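Local coordinates for protein putative thioesterase yhdA (Lactococcus lactis subsp. lactis, PDB 3GEK) that probably hydrolyses acyl-CoA thioesters, perhaps 1,4-dihydroxy-2-naphthoyl-CoA, as a PaaI-family thioesterase of the hot-dog fold, at residues A[113-116]-A[117-121]. The protein carries 7 engineered substitutions. Residues are numbered along the deposited sequence; the frame is centred on the assembly and turned at random.
Sequences ITDE and NETLI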
ATOM      1  N   ILE A 113       6.443  13.253   4.761  1.00 46.08           N
ATOM      2  CA  ILE A 113       5.836  14.569   4.878  1.00 45.88           C
ATOM      3  C   ILE A 113       5.837  14.982   6.338  1.00 46.00           C
ATOM      4  O   ILE A 113       5.310  14.283   7.204  1.00 45.57           O
ATOM      5  CB  ILE A 113       4.429  14.618   4.246  1.00 46.13           C
ATOM      6  CG1 ILE A 113       4.556  14.365   2.730  1.00 46.37           C
ATOM      7  CG2 ILE A 113       3.735  15.968   4.534  1.00 44.82           C
ATOM      8  CD1 ILE A 113       3.294  13.977   2.071  1.00 48.55           C
ATOM      9  N   THR A 114       6.441  16.136   6.587  1.00 46.22           N
ATOM     10  CA  THR A 114       6.809  16.553   7.916  1.00 46.57           C
ATOM     11  C   THR A 114       6.352  18.002   8.120  1.00 46.69           C
ATOM     12  O   THR A 114       6.288  18.772   7.163  1.00 46.47           O
ATOM     13  CB  THR A 114       8.344  16.382   8.072  1.00 46.62           C
ATOM     14  OG1 THR A 114       8.654  15.722   9.302  1.00 48.26           O
ATOM     15  CG2 THR A 114       9.079  17.695   7.977  1.00 46.45           C
ATOM     16  N   ASP A 115       6.008  18.376   9.350  1.00 46.94           N
ATOM     17  CA  ASP A 115       5.646  19.768   9.604  1.00 47.48           C
ATOM     18  C   ASP A 115       6.894  20.619   9.869  1.00 47.63           C
ATOM     19  O   ASP A 115       8.015  20.116   9.811  1.00 47.40           O
ATOM     20  CB  ASP A 115       4.569  19.903  10.698  1.00 47.63           C
ATOM     21  CG  ASP A 115       5.080  19.589  12.101  1.00 48.09           C
ATOM     22  OD1 ASP A 115       6.303  19.428  12.314  1.00 48.78           O
ATOM     23  OD2 ASP A 115       4.231  19.516  13.012  1.00 49.58           O
ATOM     24  N   GLU A 116       6.696  21.904  10.145  1.00 48.13           N
ATOM     25  CA  GLU A 116       7.811  22.829  10.358  1.00 48.77           C
ATOM     26  C   GLU A 116       8.676  22.494  11.589  1.00 49.16           C
ATOM     27  O   GLU A 116       9.788  23.012  11.734  1.00 49.18           O
ATOM     28  CB  GLU A 116       7.331  24.293  10.381  1.00 48.82           C
ATOM     29  CG  GLU A 116       6.039  24.577  11.149  1.00 49.57           C
ATOM     30  CD  GLU A 116       4.782  24.282  10.337  1.00 49.88           C
ATOM     31  OE1 GLU A 116       4.364  23.110  10.309  1.00 50.07           O
ATOM     32  OE2 GLU A 116       4.201  25.219   9.742  1.00 49.92           O
ATOM     33  N   ASN A 117       8.169  21.617  12.456  1.00 49.37           N
ATOM     34  CA  ASN A 117       8.909  21.156  13.630  1.00 49.57           C
ATOM     35  C   ASN A 117       9.510  19.765  13.426  1.00 49.52           C
ATOM     36  O   ASN A 117       9.985  19.141  14.378  1.00 49.73           O
ATOM     37  CB  ASN A 117       8.009  21.161  14.872  1.00 49.73           C
ATOM     38  CG  ASN A 117       7.584  22.554  15.281  1.00 50.16           C
ATOM     39  OD1 ASN A 117       8.413  23.414  15.589  1.00 50.50           O
ATOM     40  ND2 ASN A 117       6.276  22.784  15.296  1.00 51.58           N
ATOM     41  N   GLU A 118       9.482  19.294  12.180  1.00 49.25           N
ATOM     42  CA  GLU A 118      10.002  17.977  11.783  1.00 49.16           C
ATOM     43  C   GLU A 118       9.201  16.783  12.320  1.00 48.76           C
ATOM     44  O   GLU A 118       9.660  15.641  12.245  1.00 48.68           O
ATOM     45  CB  GLU A 118      11.506  17.824  12.089  1.00 49.43           C
ATOM     46  CG  GLU A 118      12.416  18.903  11.477  1.00 50.33           C
ATOM     47  CD  GLU A 118      12.336  18.987   9.952  1.00 51.64           C
ATOM     48  OE1 GLU A 118      11.859  18.027   9.312  1.00 50.89           O
ATOM     49  OE2 GLU A 118      12.761  20.024   9.395  1.00 52.40           O
ATOM     50  N   THR A 119       8.003  17.047  12.837  1.00 48.29           N
ATOM     51  CA  THR A 119       7.075  15.979  13.213  1.00 47.95           C
ATOM     52  C   THR A 119       6.529  15.289  11.951  1.00 47.76           C
ATOM     53  O   THR A 119       6.058  15.956  11.027  1.00 47.30           O
ATOM     54  CB  THR A 119       5.908  16.519  14.071  1.00 48.07           C
ATOM     55  OG1 THR A 119       6.429  17.260  15.184  1.00 47.84           O
ATOM     56  CG2 THR A 119       5.033  15.380  14.588  1.00 48.09           C
ATOM     57  N   LEU A 120       6.607  13.959  11.919  1.00 47.57           N
ATOM     58  CA  LEU A 120       6.128  13.182  10.777  1.00 47.68           C
ATOM     59  C   LEU A 120       4.604  13.238  10.687  1.00 47.42           C
ATOM     60  O   LEU A 120       3.900  12.835  11.611  1.00 47.40           O
ATOM     61  CB  LEU A 120       6.621  11.729  10.850  1.00 47.77           C
ATOM     62  CG  LEU A 120       6.457  10.824   9.616  1.00 48.01           C
ATOM     63  CD1 LEU A 120       7.207  11.371   8.407  1.00 47.60           C
ATOM     64  CD2 LEU A 120       6.932   9.404   9.923  1.00 47.99           C
ATOM     65  N   ILE A 121       4.112  13.759   9.566  1.00 47.23           N
ATOM     66  CA  ILE A 121       2.687  13.935   9.341  1.00 47.11           C
ATOM     67  C   ILE A 121       2.159  12.758   8.527  1.00 47.36           C
ATOM     68  O   ILE A 121       1.171  12.134   8.907  1.00 47.48           O
ATOM     69  CB  ILE A 121       2.391  15.299   8.647  1.00 46.91           C
ATOM     70  CG1 ILE A 121       2.835  16.478   9.530  1.00 46.89           C
ATOM     71  CG2 ILE A 121       0.924  15.429   8.255  1.00 47.38           C
ATOM     72  CD1 ILE A 121       2.216  16.528  10.929  1.00 46.31           C
TER
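Asp115 folds its carboxylate back over the bend, and OD1 takes two backbone amides from opposite faces of the carboxylate plane: Asn117 N at 2.9 Å and Thr119 N at 3.0 Å. With CG placed between the backbone N and the carbonyl carbon (chi1 71°), the group lies across the side chain of Thr119, whose CB sits 3.4 Å from Asp115 OD1. An alanine at this position would remove that acceptor and would probably leave both amides without their mate and the bend freer to move. The backbone closes the same loop, Glu118 N bonding to Asp115 O (2.9 Å) and Asp115 N to Thr119 O (2.9 Å). Beside Thr114, the bent Glu118 chain brings OE1 to within 3.1 Å of the Thr114 methyl CG2; the same OE1 forms a salt bridge with Arg96. Beyond the non-hydrogen-bonded pair Thr114-Leu120, Ile121 N bonds to Ile113 O, while Ile121 CG1 lies 4.0 Å from Asp115 CB. The Asp115 side chain makes an Asx turn inside a type I turn, followed by a G1-type beta bulge with Glu118 in the left-handed conformation: a 3:5 hairpin, here joining strands 106-115 and 120-131 of the hot-dog sheet.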